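Long-range contacts in carboxylesterase (PDB 3WJ2), which is a carboxylesterase of the alpha/beta-hydrolase fold and probably cleaves carboxylic esters into an acid and an alcohol: residues N34-S39 against F87-I92; R68-N73 against Y98-A103; D132-I137 against E175-Q180; G158-A163 against Y184-P189. One frame throughout, in Å; residues are numbered along the deposited sequence.

In the fold
The four contacts lie about the mixed eight-stranded sheet of one alpha/beta-hydrolase chain. Contacts 1 and 2 alternate along the sequence, as do contacts 3 and 4; the first pair closes before the second opens. Contact 4 is innermost, its centre about 7 Å from that of the chain. It touches contact 1 through Phe87, with centres about 18 Å apart, and contact 3 through Gln180 and Ala163. Contact 2 joins strand 63-71 to helix 96-106 and reaches contact 1 through Arg68 and Ile92. Contact 4 holds the start of helix 157-172, with Gly158 of the probable nucleophile elbow; contact 3 sets helix 125-139 on the loop after that helix. Phe89 of contact 1 lies near the elbow without touching.

Contact 1 of 4, residues N34-S39 against F87-I92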
loop_
_atom_site.group_PDB
_atom_site.type_symbol
_atom_site.label_atom_id
_atom_site.label_comp_id
_atom_site.label_asym_id
_atom_site.label_seq_id
_atom_site.Cartn_x
_atom_site.Cartn_y
_atom_site.Cartn_z
ATOM N N ASN B 34 29.718 21.515 4.457
ATOM C CA ASN B 34 30.820 21.223 5.346
ATOM C C ASN B 34 30.401 20.261 6.480
ATOM O O ASN B 34 31.093 19.278 6.745
ATOM C CB ASN B 34 31.296 22.556 5.943
ATOM C CG ASN B 34 32.117 22.357 7.208
ATOM O OD1 ASN B 34 31.617 22.402 8.377
ATOM N ND2 ASN B 34 33.350 22.039 6.982
ATOM N N PHE B 35 29.274 20.541 7.125
ATOM C CA PHE B 35 28.826 19.683 8.180
ATOM C C PHE B 35 28.619 18.263 7.707
ATOM O O PHE B 35 29.087 17.331 8.289
ATOM C CB PHE B 35 27.545 20.224 8.808
ATOM C CG PHE B 35 26.989 19.321 9.871
ATOM C CD1 PHE B 35 27.657 19.182 11.126
ATOM C CD2 PHE B 35 25.798 18.623 9.664
ATOM C CE1 PHE B 35 27.145 18.359 12.097
ATOM C CE2 PHE B 35 25.278 17.771 10.658
ATOM C CZ PHE B 35 25.939 17.659 11.878
ATOM N N LEU B 36 27.891 18.102 6.607
ATOM C CA LEU B 36 27.551 16.768 6.230
ATOM C C LEU B 36 28.769 16.024 5.642
ATOM O O LEU B 36 28.939 14.799 5.937
ATOM C CB LEU B 36 26.366 16.815 5.240
ATOM C CG LEU B 36 25.049 17.369 5.816
ATOM C CD1 LEU B 36 24.037 17.539 4.595
ATOM C CD2 LEU B 36 24.495 16.377 6.854
ATOM N N ASP B 37 29.643 16.713 4.884
ATOM C CA ASP B 37 30.751 15.972 4.290
ATOM C C ASP B 37 31.781 15.605 5.391
ATOM O O ASP B 37 32.295 14.503 5.386
ATOM C CB ASP B 37 31.491 16.751 3.211
ATOM C CG ASP B 37 30.655 16.958 1.907
ATOM O OD1 ASP B 37 29.654 16.232 1.797
ATOM O OD2 ASP B 37 31.086 17.872 1.130
ATOM N N GLU B 38 32.053 16.573 6.277
ATOM C CA GLU B 38 33.071 16.312 7.319
ATOM C C GLU B 38 32.569 15.318 8.361
ATOM O O GLU B 38 33.339 14.437 8.783
ATOM C CB GLU B 38 33.618 17.601 7.937
ATOM C CG GLU B 38 34.277 18.606 6.963
ATOM C CD GLU B 38 35.598 18.109 6.268
ATOM O OE1 GLU B 38 36.177 17.076 6.703
ATOM O OE2 GLU B 38 36.018 18.730 5.249
ATOM N N SER B 39 31.296 15.409 8.719
ATOM C CA SER B 39 30.644 14.409 9.573
ATOM C C SER B 39 30.843 13.002 9.019
ATOM O O SER B 39 31.193 12.060 9.762
ATOM C CB SER B 39 29.126 14.678 9.741
ATOM O OG SER B 39 28.970 15.759 10.625
ATOM N N PHE B 87 22.300 17.104 -4.666
ATOM C CA PHE B 87 22.840 18.109 -5.600
ATOM C C PHE B 87 23.693 19.147 -4.878
ATOM O O PHE B 87 24.269 20.065 -5.530
ATOM C CB PHE B 87 21.812 18.756 -6.583
ATOM C CG PHE B 87 21.017 17.759 -7.339
ATOM C CD1 PHE B 87 21.532 17.167 -8.473
ATOM C CD2 PHE B 87 19.704 17.486 -6.909
ATOM C CE1 PHE B 87 20.643 16.227 -9.177
ATOM C CE2 PHE B 87 18.854 16.614 -7.576
ATOM C CZ PHE B 87 19.395 15.949 -8.699
ATOM N N LEU B 88 23.794 18.955 -3.544
ATOM C CA LEU B 88 24.355 20.046 -2.707
ATOM C C LEU B 88 25.639 19.594 -2.050
ATOM O O LEU B 88 26.546 20.446 -1.893
ATOM C CB LEU B 88 23.311 20.519 -1.671
ATOM C CG LEU B 88 23.635 21.804 -0.888
ATOM C CD1 LEU B 88 22.308 22.454 -0.577
ATOM C CD2 LEU B 88 24.299 21.202 0.344
ATOM N N PHE B 89 25.685 18.352 -1.620
ATOM C CA PHE B 89 26.852 17.831 -0.899
ATOM C C PHE B 89 27.364 16.543 -1.477
ATOM O O PHE B 89 26.899 16.022 -2.512
ATOM C CB PHE B 89 26.570 17.795 0.659
ATOM C CG PHE B 89 25.586 16.741 1.077
ATOM C CD1 PHE B 89 26.027 15.527 1.612
ATOM C CD2 PHE B 89 24.239 16.965 0.993
ATOM C CE1 PHE B 89 25.124 14.504 2.053
ATOM C CE2 PHE B 89 23.325 15.995 1.373
ATOM C CZ PHE B 89 23.731 14.755 1.871
ATOM N N GLY B 90 28.308 15.915 -0.795
ATOM C CA GLY B 90 29.022 14.724 -1.216
ATOM C C GLY B 90 30.194 15.082 -2.151
ATOM O O GLY B 90 30.164 16.114 -2.805
ATOM N N ASN B 91 31.168 14.183 -2.223
ATOM C CA ASN B 91 32.344 14.347 -3.086
ATOM C C ASN B 91 33.092 13.023 -3.155
ATOM O O ASN B 91 32.671 11.970 -2.645
ATOM C CB ASN B 91 33.228 15.541 -2.588
ATOM C CG ASN B 91 33.740 15.326 -1.197
ATOM O OD1 ASN B 91 34.192 14.244 -0.824
ATOM N ND2 ASN B 91 33.644 16.383 -0.397
ATOM N N ILE B 92 34.173 13.018 -3.937
ATOM C CA ILE B 92 34.904 11.837 -4.122
ATOM C C ILE B 92 35.384 11.236 -2.783
ATOM O O ILE B 92 35.349 10.046 -2.595
ATOM C CB ILE B 92 36.090 12.114 -5.090
ATOM C CG1 ILE B 92 35.586 12.086 -6.520
ATOM C CG2 ILE B 92 37.100 11.011 -4.956
ATOM C CD1 ILE B 92 36.545 12.691 -7.567
HETATM O O HOH W 1 30.455 18.444 -1.298
HETATM O O HOH W 2 34.996 17.491 2.517
#
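On helix 29-43, Asp37 turns CG beside its backbone N and anti to the carbonyl carbon (chi1 -70°), and its carboxylate reaches the loop. Across from it, Phe89 holds CG between its backbone N and carbonyl carbon (chi1 71°), and the ring lies against the helix. Leu36 CD1 sits over the centre of one face of the Phe89 ring, 3.6 Å from the centroid, in a CH-pi contact. Asp37 OD1 lies at the edge of that ring, near its plane. The same oxygen accepts from Gly90 N on its syn side, with Gly90 N and Asp37 OD1 2.9 Å apart. A water 2.6 Å from Asp37 OD2 donates to it and also to Gly90 O. Asn91 is turned to other work, its OD1 accepting from Thr94 N. An alanine in place of Asp37 would probably leave Gly90 N without its acceptor and the water without one of its two mates. Segment 87-92 follows an HGGG sequence, which in related esterases helps form the oxyanion hole. The carboxylate is buried, which could favour its protonated form; the backbone N-H and the water would tend to offset that and favour the charge.

Contact 2 of 4, residues R68-N73 against Y98-A103; sequences RMYDDN and YCRFLA
The Tyr70 ring carries Cys99 and Arg100 on one face. Cys99 CB lies 3.9 Å from the centroid of the Tyr70 ring, 29° off its normal, in a CH-pi contact. It sits nearer one side of the ring, 3.4 Å from Tyr70 CE2. The backbone N of Arg100 is 4.0 Å above the same ring plane, offset toward the rim. Cys99 SG stands further off in an oblique sulfur-aromatic contact. On the same side of the ring plane but by the other rim, Arg100 CG is 3.6 Å from Tyr70 CE1. The Arg100 side chain runs extended from CG to NE and crosses Tyr70 at about a right angle, its guanidinium plane 66° from the ring. Both polar ends look to Asp96: Tyr70 OH bonds to its OD1, and Arg100 NE forms a salt bridge with its OD2.

Helix 96-106 is the crossover between strands 78-82 and 109-113, neighbouring parallel strands of the sheet, as in a beta-alpha-beta unit. Here it packs on strand 63-71, which runs antiparallel beside 109-113. The axes of strand 68-71 and helix 98-103 come within 7.9 Å at an angle of 37°.

One turn further along the helix, Ala103 CB meets Tyr70 CB at 3.6 Å. At the end of the strand a water accepts from Asp72 N and donates to Ala103 O, the latter 2.8 Å away. Asp71 makes an Asx turn there: its OD1 accepts from Asn73 N at 3.1 Å, from above the carboxylate plane.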
loop_
_atom_site.group_PDB
_atom_site.type_symbol
_atom_site.label_atom_id
_atom_site.label_comp_id
_atom_site.label_asym_id
_atom_site.label_seq_id
_atom_site.Cartn_x
_atom_site.Cartn_y
_atom_site.Cartn_z
ATOM N N ARG B 68 37.837 10.002 -9.912
ATOM C CA ARG B 68 38.720 8.950 -9.376
ATOM C C ARG B 68 38.331 7.629 -9.961
ATOM O O ARG B 68 37.147 7.202 -9.823
ATOM C CB ARG B 68 38.720 8.949 -7.848
ATOM C CG ARG B 68 39.576 7.863 -7.250
ATOM C CD ARG B 68 39.737 8.018 -5.769
ATOM N NE ARG B 68 40.493 9.253 -5.416
ATOM C CZ ARG B 68 40.523 9.879 -4.230
ATOM N NH1 ARG B 68 39.811 9.449 -3.145
ATOM N NH2 ARG B 68 41.267 11.003 -4.125
ATOM N N MET B 69 39.306 6.900 -10.512
ATOM C CA MET B 69 39.110 5.616 -11.111
ATOM C C MET B 69 39.596 4.489 -10.176
ATOM O O MET B 69 40.667 4.604 -9.550
ATOM C CB MET B 69 39.910 5.546 -12.405
ATOM C CG MET B 69 39.685 4.366 -13.202
ATOM S SD MET B 69 40.398 2.811 -12.675
ATOM C CE MET B 69 42.229 3.007 -12.420
ATOM N N TYR B 70 38.719 3.529 -9.904
ATOM C CA TYR B 70 39.008 2.388 -8.987
ATOM C C TYR B 70 38.964 1.162 -9.817
ATOM O O TYR B 70 37.949 0.928 -10.559
ATOM C CB TYR B 70 37.909 2.252 -7.927
ATOM C CG TYR B 70 37.690 3.461 -7.085
ATOM C CD1 TYR B 70 38.311 3.596 -5.835
ATOM C CD2 TYR B 70 36.846 4.546 -7.529
ATOM C CE1 TYR B 70 38.072 4.686 -5.061
ATOM C CE2 TYR B 70 36.629 5.623 -6.796
ATOM C CZ TYR B 70 37.220 5.737 -5.506
ATOM O OH TYR B 70 36.972 6.811 -4.701
ATOM N N ASP B 71 39.987 0.284 -9.756
ATOM C CA ASP B 71 39.961 -0.860 -10.643
ATOM C C ASP B 71 40.683 -1.978 -9.897
ATOM O O ASP B 71 41.886 -1.832 -9.602
ATOM C CB ASP B 71 40.743 -0.541 -11.924
ATOM C CG ASP B 71 40.731 -1.658 -12.935
ATOM O OD1 ASP B 71 40.026 -2.676 -12.728
ATOM O OD2 ASP B 71 41.445 -1.483 -13.983
ATOM N N ASP B 72 39.921 -2.970 -9.471
ATOM C CA ASP B 72 40.539 -4.093 -8.728
ATOM C C ASP B 72 40.880 -5.262 -9.616
ATOM O O ASP B 72 41.170 -6.368 -9.105
ATOM C CB ASP B 72 39.536 -4.580 -7.678
ATOM C CG ASP B 72 40.214 -5.288 -6.468
ATOM O OD1 ASP B 72 41.295 -4.879 -6.019
ATOM O OD2 ASP B 72 39.592 -6.258 -5.948
ATOM N N ASN B 73 40.743 -5.149 -10.919
ATOM C CA ASN B 73 40.665 -6.364 -11.764
ATOM C C ASN B 73 41.223 -6.153 -13.184
ATOM O O ASN B 73 40.850 -6.876 -14.096
ATOM C CB ASN B 73 39.166 -6.832 -11.755
ATOM C CG ASN B 73 38.943 -8.242 -12.280
ATOM O OD1 ASN B 73 39.868 -9.105 -12.282
ATOM N ND2 ASN B 73 37.688 -8.508 -12.739
ATOM N N TYR B 98 32.671 3.677 -0.385
ATOM C CA TYR B 98 31.608 3.029 -1.145
ATOM C C TYR B 98 32.050 2.670 -2.587
ATOM O O TYR B 98 31.831 1.574 -3.083
ATOM C CB TYR B 98 30.428 3.971 -1.154
ATOM C CG TYR B 98 29.280 3.542 -2.097
ATOM C CD1 TYR B 98 28.326 2.622 -1.675
ATOM C CD2 TYR B 98 29.142 4.295 -3.233
ATOM C CE1 TYR B 98 27.279 2.265 -2.614
ATOM C CE2 TYR B 98 28.135 3.992 -4.103
ATOM C CZ TYR B 98 27.237 3.067 -3.734
ATOM O OH TYR B 98 26.136 2.754 -4.539
ATOM N N CYS B 99 32.739 3.602 -3.277
ATOM C CA CYS B 99 33.224 3.319 -4.596
ATOM C C CYS B 99 34.234 2.184 -4.672
ATOM O O CYS B 99 34.222 1.378 -5.542
ATOM C CB CYS B 99 33.753 4.582 -5.245
ATOM S SG CYS B 99 32.335 5.656 -5.780
ATOM N N ARG B 100 35.132 2.175 -3.664
ATOM C CA ARG B 100 35.979 0.992 -3.501
ATOM C C ARG B 100 35.212 -0.338 -3.400
ATOM O O ARG B 100 35.554 -1.278 -4.085
ATOM C CB ARG B 100 36.858 1.168 -2.248
ATOM C CG ARG B 100 38.013 2.221 -2.461
ATOM C CD ARG B 100 38.511 2.462 -1.067
ATOM N NE ARG B 100 39.709 3.312 -1.072
ATOM C CZ ARG B 100 40.971 2.861 -1.093
ATOM N NH1 ARG B 100 41.290 1.555 -1.120
ATOM N NH2 ARG B 100 41.957 3.774 -1.112
ATOM N N PHE B 101 34.147 -0.356 -2.588
ATOM C CA PHE B 101 33.334 -1.531 -2.485
ATOM C C PHE B 101 32.641 -1.897 -3.779
ATOM O O PHE B 101 32.636 -3.047 -4.156
ATOM C CB PHE B 101 32.316 -1.283 -1.348
ATOM C CG PHE B 101 31.429 -2.489 -1.061
ATOM C CD1 PHE B 101 31.972 -3.619 -0.413
ATOM C CD2 PHE B 101 30.091 -2.524 -1.426
ATOM C CE1 PHE B 101 31.192 -4.707 -0.094
ATOM C CE2 PHE B 101 29.309 -3.656 -1.142
ATOM C CZ PHE B 101 29.865 -4.741 -0.463
ATOM N N LEU B 102 32.098 -0.897 -4.483
ATOM C CA LEU B 102 31.596 -1.256 -5.797
ATOM C C LEU B 102 32.626 -1.801 -6.721
ATOM O O LEU B 102 32.303 -2.653 -7.501
ATOM C CB LEU B 102 31.017 -0.020 -6.489
ATOM C CG LEU B 102 29.798 0.623 -5.846
ATOM C CD1 LEU B 102 29.334 1.896 -6.742
ATOM C CD2 LEU B 102 28.626 -0.319 -5.710
ATOM N N ALA B 103 33.843 -1.243 -6.738
ATOM C CA ALA B 103 34.869 -1.808 -7.564
ATOM C C ALA B 103 35.266 -3.250 -7.213
ATOM O O ALA B 103 35.394 -4.054 -8.108
ATOM C CB ALA B 103 36.087 -0.847 -7.511
HETATM O O HOH W 3 37.172 -3.400 -10.223
#

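Contact 3 of 4, residues D132-I137 against E175-Q180; sequences DSFHYI and EMPAVQ
This is an aromatic-proline contact between helix 125-139 and the loop that leads into strand 180-183. Phe134 and Pro177 carry it. Pro177 CG sits over the centre of one face of the Phe134 ring, 3.8 Å from the centroid and 13° off the normal, a CH-pi contact. The tip of the ring presses on the backbone as well, with Phe134 CZ 3.4 Å from Pro177 N. Glu175 O lies at the edge of the ring, near its plane, 3.6 Å from Phe134 CE2. Phe134 holds CG anti to its backbone N (chi1 165°), which starts the ring off toward the loop. The rings of Phe134 and His135 meet: Phe134 CD2 lies over the centre of one face of the imidazole, and His135 NE2 is at the edge of the Phe134 ring. His135 CE1 comes 3.3 Å from Glu175 O. A water in the plane of the imidazole is hydrogen-bonded to His135 ND1 at 2.7 Å and donates to Glu175 OE1. An alanine in place of Phe134 would probably open a gap beside Pro177 and leave the imidazole freer to turn. Phe134 also touches Leu80 and Tyr82 of strand 78-82, and Pro177 touches Leu165 and Cys166 of helix 157-172. Helix 125-139 thus packs on both the sheet and the connection from helix 157-172 to strand 180-183, as in the layered alpha/beta-hydrolase fold.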
loop_
_atom_site.group_PDB
_atom_site.type_symbol
_atom_site.label_atom_id
_atom_site.label_comp_id
_atom_site.label_asym_id
_atom_site.label_seq_id
_atom_site.Cartn_x
_atom_site.Cartn_y
_atom_site.Cartn_z
ATOM N N ASP B 132 28.079 15.531 -20.285
ATOM C CA ASP B 132 29.361 15.841 -20.944
ATOM C C ASP B 132 30.470 14.907 -20.483
ATOM O O ASP B 132 31.301 14.503 -21.345
ATOM C CB ASP B 132 29.747 17.303 -20.723
ATOM C CG ASP B 132 28.841 18.263 -21.478
ATOM O OD1 ASP B 132 28.123 17.915 -22.484
ATOM O OD2 ASP B 132 28.870 19.448 -21.098
ATOM N N SER B 133 30.502 14.496 -19.181
ATOM C CA SER B 133 31.596 13.626 -18.769
ATOM C C SER B 133 31.471 12.247 -19.406
ATOM O O SER B 133 32.457 11.598 -19.709
ATOM C CB SER B 133 31.799 13.534 -17.212
ATOM O OG SER B 133 30.589 13.026 -16.619
ATOM N N PHE B 134 30.193 11.736 -19.585
ATOM C CA PHE B 134 29.987 10.465 -20.215
ATOM C C PHE B 134 30.565 10.539 -21.641
ATOM O O PHE B 134 31.293 9.639 -22.026
ATOM C CB PHE B 134 28.466 10.094 -20.201
ATOM C CG PHE B 134 28.184 8.954 -21.158
ATOM C CD1 PHE B 134 28.690 7.674 -20.894
ATOM C CD2 PHE B 134 27.560 9.212 -22.406
ATOM C CE1 PHE B 134 28.523 6.605 -21.828
ATOM C CE2 PHE B 134 27.426 8.133 -23.318
ATOM C CZ PHE B 134 27.937 6.880 -23.034
ATOM N N HIS B 135 30.174 11.603 -22.335
ATOM C CA HIS B 135 30.649 11.664 -23.736
ATOM C C HIS B 135 32.124 11.884 -23.806
ATOM O O HIS B 135 32.806 11.308 -24.711
ATOM C CB HIS B 135 29.824 12.685 -24.528
ATOM C CG HIS B 135 28.470 12.175 -24.910
ATOM N ND1 HIS B 135 28.268 11.165 -25.838
ATOM C CD2 HIS B 135 27.257 12.441 -24.372
ATOM C CE1 HIS B 135 26.970 10.910 -25.913
ATOM N NE2 HIS B 135 26.328 11.687 -25.048
ATOM N N TYR B 136 32.693 12.646 -22.887
ATOM C CA TYR B 136 34.169 12.848 -22.869
ATOM C C TYR B 136 34.908 11.535 -22.674
ATOM O O TYR B 136 35.866 11.215 -23.454
ATOM C CB TYR B 136 34.494 13.855 -21.791
ATOM C CG TYR B 136 35.966 14.227 -21.605
ATOM C CD1 TYR B 136 36.449 15.456 -21.971
ATOM C CD2 TYR B 136 36.779 13.390 -20.849
ATOM C CE1 TYR B 136 37.791 15.799 -21.668
ATOM C CE2 TYR B 136 38.080 13.720 -20.542
ATOM C CZ TYR B 136 38.578 14.933 -20.961
ATOM O OH TYR B 136 39.921 15.277 -20.584
ATOM N N ILE B 137 34.517 10.772 -21.648
ATOM C CA ILE B 137 35.176 9.507 -21.407
ATOM C C ILE B 137 34.926 8.505 -22.504
ATOM O O ILE B 137 35.850 7.749 -22.880
ATOM C CB ILE B 137 34.837 8.957 -19.998
ATOM C CG1 ILE B 137 35.377 9.970 -18.992
ATOM C CG2 ILE B 137 35.551 7.600 -19.771
ATOM C CD1 ILE B 137 34.691 9.889 -17.565
ATOM N N GLU B 175 25.717 8.384 -28.904
ATOM C CA GLU B 175 26.205 7.192 -28.186
ATOM C C GLU B 175 25.443 7.093 -26.847
ATOM O O GLU B 175 25.209 8.097 -26.169
ATOM C CB GLU B 175 27.692 7.280 -27.945
ATOM C CG GLU B 175 28.215 5.916 -27.452
ATOM C CD GLU B 175 29.715 5.802 -27.239
ATOM O OE1 GLU B 175 30.510 6.674 -27.684
ATOM O OE2 GLU B 175 30.104 4.790 -26.620
ATOM N N MET B 176 25.001 5.895 -26.504
ATOM C CA MET B 176 24.205 5.796 -25.299
ATOM C C MET B 176 25.065 4.906 -24.330
ATOM O O MET B 176 25.799 3.994 -24.735
ATOM C CB MET B 176 22.786 5.160 -25.701
ATOM C CG MET B 176 21.567 6.261 -26.357
ATOM S SD MET B 176 20.303 5.343 -25.434
ATOM C CE MET B 176 20.891 6.136 -23.935
ATOM N N PRO B 177 24.970 5.163 -22.998
ATOM C CA PRO B 177 25.589 4.201 -22.063
ATOM C C PRO B 177 25.067 2.772 -22.181
ATOM O O PRO B 177 23.915 2.573 -22.644
ATOM C CB PRO B 177 25.181 4.764 -20.695
ATOM C CG PRO B 177 24.893 6.231 -20.942
ATOM C CD PRO B 177 24.214 6.223 -22.291
ATOM N N ALA B 178 25.890 1.780 -21.761
ATOM C CA ALA B 178 25.551 0.390 -21.902
ATOM C C ALA B 178 24.451 -0.051 -20.910
ATOM O O ALA B 178 23.751 -0.992 -21.180
ATOM C CB ALA B 178 26.807 -0.459 -21.699
ATOM N N VAL B 179 24.399 0.649 -19.760
ATOM C CA VAL B 179 23.461 0.297 -18.692
ATOM C C VAL B 179 23.319 1.553 -17.834
ATOM O O VAL B 179 24.247 2.373 -17.871
ATOM C CB VAL B 179 23.936 -0.915 -17.924
ATOM C CG1 VAL B 179 25.340 -0.677 -17.198
ATOM C CG2 VAL B 179 22.801 -1.271 -16.859
ATOM N N GLN B 180 22.163 1.678 -17.184
ATOM C CA GLN B 180 21.942 2.715 -16.184
ATOM C C GLN B 180 21.633 2.026 -14.911
ATOM O O GLN B 180 20.664 1.308 -14.826
ATOM C CB GLN B 180 20.867 3.750 -16.657
ATOM C CG GLN B 180 19.509 3.083 -17.031
ATOM C CD GLN B 180 18.494 4.092 -17.473
ATOM O OE1 GLN B 180 18.369 5.127 -16.872
ATOM N NE2 GLN B 180 17.721 3.755 -18.571
HETATM O O HOH W 4 30.149 9.929 -27.299
#

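Contact 4 of 4, residues G158-A163 against Y184-P189; sequences GANLAA and YPSLAP
Asn160 lies against Ser186 from CB to ND2. Its CB is 3.2 Å from Ser186 O and 3.6 Å from Ser186 OG. CG stands anti to the backbone N (chi1 165°), 3.6 Å from Ser186 O. At the tip, ND2 donates to that same oxygen, with Asn160 ND2 and Ser186 O 3.0 Å apart and an N-H...O angle of 158°. The oxygen lies in the plane of the amide, but the donor stands above the carbonyl plane of Ser186, 52° out of it. ND2 also donates to Phe229 O, so two carbonyls hold the amide of this buried side chain. The OD1 end packs on Phe87 of the loop before helix 96-106.

Helix 157-172 starts just after the strand 150-155, and its first turns carry Gly158 of a GxSxG pattern. This is consistent with the nucleophile elbow of alpha/beta hydrolases. The loop 184-189 follows the next strand, 180-183, and runs past the start of this helix. Tyr184, at its head, sets its ring edge-to-face with His281.

Two alanines on the helix complete the contact. Ala159 CB meets Pro185 CB at 3.6 Å, and the backbones are close here, with Ala159 CA and Pro185 CA 4.5 Å apart. One turn on, Ala163 CB lies 4.2 Å from Leu187 CD2. Beyond this, Ala188 and Pro189 pack on Phe192 of a second subunit.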
loop_
_atom_site.group_PDB
_atom_site.type_symbol
_atom_site.label_atom_id
_atom_site.label_comp_id
_atom_site.label_asym_id
_atom_site.label_seq_id
_atom_site.Cartn_x
_atom_site.Cartn_y
_atom_site.Cartn_z
ATOM N N GLY B 158 22.562 11.612 -7.748
ATOM C CA GLY B 158 23.479 11.166 -8.742
ATOM C C GLY B 158 22.778 10.188 -9.722
ATOM O O GLY B 158 23.141 10.065 -10.871
ATOM N N ALA B 159 21.867 9.387 -9.144
ATOM C CA ALA B 159 21.051 8.461 -10.016
ATOM C C ALA B 159 20.074 9.293 -10.855
ATOM O O ALA B 159 19.731 8.787 -11.961
ATOM C CB ALA B 159 20.331 7.397 -9.183
ATOM N N ASN B 160 19.621 10.433 -10.347
ATOM C CA ASN B 160 18.806 11.338 -11.237
ATOM C C ASN B 160 19.655 11.722 -12.433
ATOM O O ASN B 160 19.243 11.662 -13.583
ATOM C CB ASN B 160 18.370 12.536 -10.474
ATOM C CG ASN B 160 17.884 13.632 -11.368
ATOM O OD1 ASN B 160 18.634 14.393 -11.909
ATOM N ND2 ASN B 160 16.590 13.793 -11.400
ATOM N N LEU B 161 20.933 12.110 -12.179
ATOM C CA LEU B 161 21.814 12.553 -13.290
ATOM C C LEU B 161 22.040 11.411 -14.332
ATOM O O LEU B 161 22.054 11.647 -15.532
ATOM C CB LEU B 161 23.221 12.990 -12.753
ATOM C CG LEU B 161 23.047 14.158 -11.861
ATOM C CD1 LEU B 161 24.496 14.533 -11.255
ATOM C CD2 LEU B 161 22.455 15.441 -12.483
ATOM N N ALA B 162 22.207 10.156 -13.811
ATOM C CA ALA B 162 22.437 9.011 -14.623
ATOM C C ALA B 162 21.165 8.767 -15.526
ATOM O O ALA B 162 21.341 8.600 -16.716
ATOM C CB ALA B 162 22.723 7.823 -13.815
ATOM N N ALA B 163 19.990 8.855 -14.912
ATOM C CA ALA B 163 18.750 8.554 -15.675
ATOM C C ALA B 163 18.619 9.702 -16.665
ATOM O O ALA B 163 18.259 9.435 -17.830
ATOM C CB ALA B 163 17.568 8.542 -14.757
ATOM N N TYR B 184 17.905 4.341 -6.047
ATOM C CA TYR B 184 16.942 5.310 -5.497
ATOM C C TYR B 184 17.131 6.777 -5.975
ATOM O O TYR B 184 17.306 7.743 -5.175
ATOM C CB TYR B 184 16.849 5.185 -3.936
ATOM C CG TYR B 184 18.185 5.100 -3.226
ATOM C CD1 TYR B 184 18.807 6.271 -2.856
ATOM C CD2 TYR B 184 18.742 3.834 -3.012
ATOM C CE1 TYR B 184 20.059 6.147 -2.130
ATOM C CE2 TYR B 184 19.931 3.672 -2.304
ATOM C CZ TYR B 184 20.535 4.837 -1.919
ATOM O OH TYR B 184 21.803 4.731 -1.244
ATOM N N PRO B 185 16.938 7.031 -7.316
ATOM C CA PRO B 185 17.086 8.400 -7.806
ATOM C C PRO B 185 15.899 9.334 -7.358
ATOM O O PRO B 185 14.772 8.828 -7.114
ATOM C CB PRO B 185 16.879 8.241 -9.332
ATOM C CG PRO B 185 16.190 6.870 -9.512
ATOM C CD PRO B 185 16.722 5.995 -8.323
ATOM N N SER B 186 16.151 10.631 -7.307
ATOM C CA SER B 186 15.071 11.638 -7.278
ATOM C C SER B 186 14.616 11.683 -8.780
ATOM O O SER B 186 15.449 11.563 -9.715
ATOM C CB SER B 186 15.499 12.966 -6.663
ATOM O OG SER B 186 16.739 13.335 -7.323
ATOM N N LEU B 187 13.348 11.657 -9.087
ATOM C CA LEU B 187 12.996 11.670 -10.488
ATOM C C LEU B 187 11.860 12.657 -10.858
ATOM O O LEU B 187 11.526 12.839 -12.062
ATOM C CB LEU B 187 12.468 10.313 -10.892
ATOM C CG LEU B 187 13.539 9.168 -10.925
ATOM C CD1 LEU B 187 12.755 7.793 -10.941
ATOM C CD2 LEU B 187 14.486 9.318 -12.060
ATOM N N ALA B 188 11.068 13.004 -9.869
ATOM C CA ALA B 188 9.767 13.682 -10.136
ATOM C C ALA B 188 9.595 14.859 -9.179
ATOM O O ALA B 188 10.168 14.936 -8.042
ATOM C CB ALA B 188 8.581 12.658 -9.946
ATOM N N PRO B 189 8.658 15.773 -9.593
ATOM C CA PRO B 189 8.358 16.872 -8.713
ATOM C C PRO B 189 7.388 16.412 -7.644
ATOM O O PRO B 189 6.206 16.856 -7.683
ATOM C CB PRO B 189 7.638 17.867 -9.630
ATOM C CG PRO B 189 6.913 16.969 -10.666
ATOM C CD PRO B 189 7.924 15.843 -10.885
#